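PDB 2O0A: S.cerevisiae chromosome XVI reading frame ORF YPL253c from Saccharomyces cerevisiae, which pairs with the minus end-directed motor KAR3, recruits it to microtubules, targets or maintains it at the spindle pole body, and contributes a motor-like domain without a nucleotide site. Local coordinates for residues R27-M33 / F61-H67. Sequence-based numbering, arbitrary orientation.
Sequences RCYAYVM and FNRVIPH
Strands 27-32 and 63-66 run parallel, their axes 4.7 Å apart at closest approach and inclined by 18°, with A30 opposite V64 and Y31 opposite I65. F61 (chi1 m) enters first, pointing toward the partner; A30 CB sits over its ring face, 3.6 Å from the centroid in a CH-pi contact, and C28 SG lies obliquely beside it. N62, in a helical backbone conformation (-58/-38), is bonded twice to the backbone of C28: its N donates to C28 O (2.9 Å) and its OD1 accepts from C28 N (2.7 Å), while its CB covers the Y29 ring. R63 O receives A30 N (3.1 Å); the R63 guanidinium leads away to a salt bridge with E16. V64 shares a face with A30 and V32. On the other face I65 packs CG2 on Y31 CD1 at 3.6 Å, and its backbone alternates, I65 N to A30 O (2.7 Å) and V32 N to I65 O (2.9 Å). Past P66, H67 N bonds V32 O (2.9 Å), and M33 SD approaches H67 CD2 at 3.3 Å. Strand 265-270 pairs in parallel with the opposite edge of 27-32, and 63-66, pairing with 27-32 alone, is an edge strand of the central mixed sheet in this kinesin-like motor homology fold.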
ATOM      1  N   ARG A  27       9.340   5.062   2.923  1.00 17.50           N
ATOM      2  CA  ARG A  27       9.337   3.864   2.085  1.00 16.70           C
ATOM      3  C   ARG A  27       8.603   4.102   0.776  1.00 16.07           C
ATOM      4  O   ARG A  27       7.456   4.561   0.761  1.00 16.28           O
ATOM      5  CB  ARG A  27       8.681   2.701   2.835  1.00 16.11           C
ATOM      6  CG  ARG A  27       9.557   2.080   3.879  1.00 15.20           C
ATOM      7  CD  ARG A  27       8.765   1.125   4.764  1.00 14.26           C
ATOM      8  NE  ARG A  27       9.643   0.525   5.764  1.00 14.35           N
ATOM      9  CZ  ARG A  27       9.985   1.109   6.908  1.00 14.43           C
ATOM     10  NH1 ARG A  27       9.548   2.327   7.206  1.00 17.31           N
ATOM     11  NH2 ARG A  27      10.782   0.479   7.755  1.00 17.95           N
ATOM     12  N   CYS A  28       9.291   3.800  -0.327  1.00 15.53           N
ATOM     13  CA  CYS A  28       8.727   3.928  -1.673  1.00 15.82           C
ATOM     14  C   CYS A  28       9.318   2.836  -2.554  1.00 14.93           C
ATOM     15  O   CYS A  28      10.530   2.778  -2.795  1.00 15.68           O
ATOM     16  CB  CYS A  28       8.987   5.318  -2.238  1.00 15.93           C
ATOM     17  SG  CYS A  28       8.150   5.646  -3.796  1.00 18.38           S
ATOM     18  N   TYR A  29       8.448   1.928  -2.984  1.00 14.68           N
ATOM     19  CA  TYR A  29       8.844   0.757  -3.737  1.00 13.65           C
ATOM     20  C   TYR A  29       8.199   0.785  -5.096  1.00 14.49           C
ATOM     21  O   TYR A  29       7.059   1.208  -5.207  1.00 14.11           O
ATOM     22  CB  TYR A  29       8.366  -0.488  -2.991  1.00 13.74           C
ATOM     23  CG  TYR A  29       9.180  -0.773  -1.745  1.00 12.79           C
ATOM     24  CD1 TYR A  29      10.097  -1.810  -1.745  1.00 14.75           C
ATOM     25  CD2 TYR A  29       9.026  -0.009  -0.569  1.00 13.55           C
ATOM     26  CE1 TYR A  29      10.856  -2.098  -0.611  1.00 14.24           C
ATOM     27  CE2 TYR A  29       9.784  -0.290   0.570  1.00 13.74           C
ATOM     28  CZ  TYR A  29      10.685  -1.327   0.533  1.00 14.00           C
ATOM     29  OH  TYR A  29      11.441  -1.622   1.651  1.00 14.86           O
ATOM     30  N   ALA A  30       8.926   0.349  -6.126  1.00 13.56           N
ATOM     31  CA  ALA A  30       8.353   0.233  -7.467  1.00 13.09           C
ATOM     32  C   ALA A  30       8.107  -1.231  -7.772  1.00 12.94           C
ATOM     33  O   ALA A  30       9.007  -2.060  -7.616  1.00 15.09           O
ATOM     34  CB  ALA A  30       9.308   0.835  -8.506  1.00 14.14           C
ATOM     35  N   TYR A  31       6.891  -1.557  -8.195  1.00 13.44           N
ATOM     36  CA  TYR A  31       6.524  -2.917  -8.545  1.00 13.75           C
ATOM     37  C   TYR A  31       6.212  -2.858 -10.035  1.00 14.09           C
ATOM     38  O   TYR A  31       5.211  -2.271 -10.441  1.00 14.14           O
ATOM     39  CB  TYR A  31       5.307  -3.308  -7.705  1.00 14.94           C
ATOM     40  CG  TYR A  31       4.916  -4.766  -7.663  1.00 13.85           C
ATOM     41  CD1 TYR A  31       5.777  -5.785  -8.096  1.00 14.01           C
ATOM     42  CD2 TYR A  31       3.689  -5.138  -7.123  1.00 15.81           C
ATOM     43  CE1 TYR A  31       5.392  -7.124  -8.028  1.00 13.86           C
ATOM     44  CE2 TYR A  31       3.306  -6.456  -7.039  1.00 15.77           C
ATOM     45  CZ  TYR A  31       4.157  -7.450  -7.485  1.00 14.98           C
ATOM     46  OH  TYR A  31       3.720  -8.753  -7.401  1.00 16.18           O
ATOM     47  N   VAL A  32       7.076  -3.450 -10.850  1.00 14.55           N
ATOM     48  CA  VAL A  32       7.118  -3.073 -12.268  1.00 15.48           C
ATOM     49  C   VAL A  32       6.839  -4.235 -13.206  1.00 16.09           C
ATOM     50  O   VAL A  32       7.274  -5.362 -12.942  1.00 17.23           O
ATOM     51  CB  VAL A  32       8.476  -2.400 -12.641  1.00 14.91           C
ATOM     52  CG1 VAL A  32       8.780  -1.198 -11.744  1.00 16.83           C
ATOM     53  CG2 VAL A  32       9.626  -3.411 -12.641  1.00 16.40           C
ATOM     54  N   MET A  33       6.116  -3.959 -14.294  1.00 16.56           N
ATOM     55  CA  MET A  33       5.929  -4.928 -15.373  1.00 17.75           C
ATOM     56  C   MET A  33       6.805  -4.507 -16.561  1.00 17.76           C
ATOM     57  O   MET A  33       6.331  -3.810 -17.459  1.00 18.38           O
ATOM     58  CB  MET A  33       4.456  -5.026 -15.780  1.00 18.60           C
ATOM     59  CG  MET A  33       3.622  -5.790 -14.787  1.00 22.52           C
ATOM     60  SD  MET A  33       3.888  -7.556 -14.962  0.50 25.33           S
ATOM     61  CE  MET A  33       2.350  -8.034 -15.740  0.10 24.50           C
ATOM     62  N   PHE A  61      14.454   3.949  -5.631  1.00 18.61           N
ATOM     63  CA  PHE A  61      13.399   3.393  -4.792  1.00 18.09           C
ATOM     64  C   PHE A  61      14.077   2.545  -3.735  1.00 17.60           C
ATOM     65  O   PHE A  61      15.226   2.119  -3.907  1.00 18.60           O
ATOM     66  CB  PHE A  61      12.494   2.497  -5.627  1.00 17.08           C
ATOM     67  CG  PHE A  61      11.687   3.241  -6.659  1.00 17.62           C
ATOM     68  CD1 PHE A  61      10.396   3.655  -6.373  1.00 17.59           C
ATOM     69  CD2 PHE A  61      12.229   3.525  -7.908  1.00 18.37           C
ATOM     70  CE1 PHE A  61       9.654   4.352  -7.309  1.00 17.46           C
ATOM     71  CE2 PHE A  61      11.492   4.227  -8.862  1.00 17.77           C
ATOM     72  CZ  PHE A  61      10.200   4.635  -8.561  1.00 17.54           C
ATOM     73  N   ASN A  62      13.374   2.261  -2.641  1.00 17.58           N
ATOM     74  CA  ASN A  62      13.954   1.339  -1.677  1.00 17.39           C
ATOM     75  C   ASN A  62      14.258  -0.008  -2.335  1.00 17.00           C
ATOM     76  O   ASN A  62      15.295  -0.635  -2.063  1.00 18.09           O
ATOM     77  CB  ASN A  62      13.054   1.208  -0.445  1.00 17.42           C
ATOM     78  CG  ASN A  62      12.908   2.528   0.292  1.00 19.28           C
ATOM     79  OD1 ASN A  62      11.847   3.118   0.296  1.00 22.17           O
ATOM     80  ND2 ASN A  62      14.003   3.023   0.861  1.00 21.06           N
ATOM     81  N   ARG A  63      13.368  -0.441  -3.222  1.00 16.54           N
ATOM     82  CA  ARG A  63      13.595  -1.616  -4.049  1.00 15.93           C
ATOM     83  C   ARG A  63      12.699  -1.517  -5.280  1.00 15.66           C
ATOM     84  O   ARG A  63      11.585  -0.987  -5.199  1.00 14.85           O
ATOM     85  CB  ARG A  63      13.312  -2.896  -3.250  1.00 16.73           C
ATOM     86  CG  ARG A  63      13.518  -4.187  -4.020  1.00 17.66           C
ATOM     87  CD  ARG A  63      13.795  -5.353  -3.103  1.00 19.65           C
ATOM     88  NE  ARG A  63      15.119  -5.322  -2.464  1.00 19.83           N
ATOM     89  CZ  ARG A  63      16.257  -5.674  -3.060  1.00 20.54           C
ATOM     90  NH1 ARG A  63      16.266  -6.072  -4.328  1.00 21.20           N
ATOM     91  NH2 ARG A  63      17.398  -5.632  -2.380  1.00 21.43           N
ATOM     92  N   VAL A  64      13.210  -2.007  -6.407  1.00 15.04           N
ATOM     93  CA  VAL A  64      12.467  -2.176  -7.660  1.00 15.64           C
ATOM     94  C   VAL A  64      12.204  -3.664  -7.821  1.00 16.05           C
ATOM     95  O   VAL A  64      13.121  -4.492  -7.860  1.00 15.53           O
ATOM     96  CB  VAL A  64      13.246  -1.590  -8.870  1.00 15.81           C
ATOM     97  CG1 VAL A  64      12.552  -1.955 -10.184  1.00 17.31           C
ATOM     98  CG2 VAL A  64      13.349  -0.089  -8.701  1.00 16.66           C
ATOM     99  N   ILE A  65      10.926  -4.008  -7.866  1.00 15.62           N
ATOM    100  CA  ILE A  65      10.487  -5.385  -7.794  1.00 15.75           C
ATOM    101  C   ILE A  65       9.880  -5.815  -9.119  1.00 17.07           C
ATOM    102  O   ILE A  65       8.893  -5.238  -9.551  1.00 15.25           O
ATOM    103  CB  ILE A  65       9.413  -5.534  -6.663  1.00 15.75           C
ATOM    104  CG1 ILE A  65      10.001  -5.136  -5.307  1.00 15.94           C
ATOM    105  CG2 ILE A  65       8.867  -6.943  -6.618  1.00 14.52           C
ATOM    106  CD1 ILE A  65       8.932  -4.820  -4.248  1.00 15.58           C
ATOM    107  N   PRO A  66      10.449  -6.851  -9.758  1.00 17.86           N
ATOM    108  CA  PRO A  66       9.908  -7.292 -11.044  1.00 18.74           C
ATOM    109  C   PRO A  66       8.710  -8.234 -10.903  1.00 19.14           C
ATOM    110  O   PRO A  66       8.842  -9.338 -10.368  1.00 19.68           O
ATOM    111  CB  PRO A  66      11.101  -8.012 -11.689  1.00 18.80           C
ATOM    112  CG  PRO A  66      11.891  -8.528 -10.525  1.00 18.64           C
ATOM    113  CD  PRO A  66      11.617  -7.647  -9.338  1.00 18.78           C
ATOM    114  N   HIS A  67       7.560  -7.798 -11.403  1.00 20.43           N
ATOM    115  CA  HIS A  67       6.335  -8.588 -11.355  1.00 22.17           C
ATOM    116  C   HIS A  67       6.414  -9.936 -12.104  1.00 22.85           C
ATOM    117  O   HIS A  67       5.757 -10.891 -11.720  1.00 24.15           O
ATOM    118  CB  HIS A  67       5.150  -7.761 -11.865  1.00 23.13           C
ATOM    119  CG  HIS A  67       3.813  -8.380 -11.595  1.00 26.29           C
ATOM    120  ND1 HIS A  67       3.014  -7.995 -10.538  1.00 30.47           N
ATOM    121  CD2 HIS A  67       3.119  -9.335 -12.261  1.00 29.09           C
ATOM    122  CE1 HIS A  67       1.901  -8.703 -10.552  1.00 29.66           C
ATOM    123  NE2 HIS A  67       1.939  -9.525 -11.585  1.00 31.29           N
TER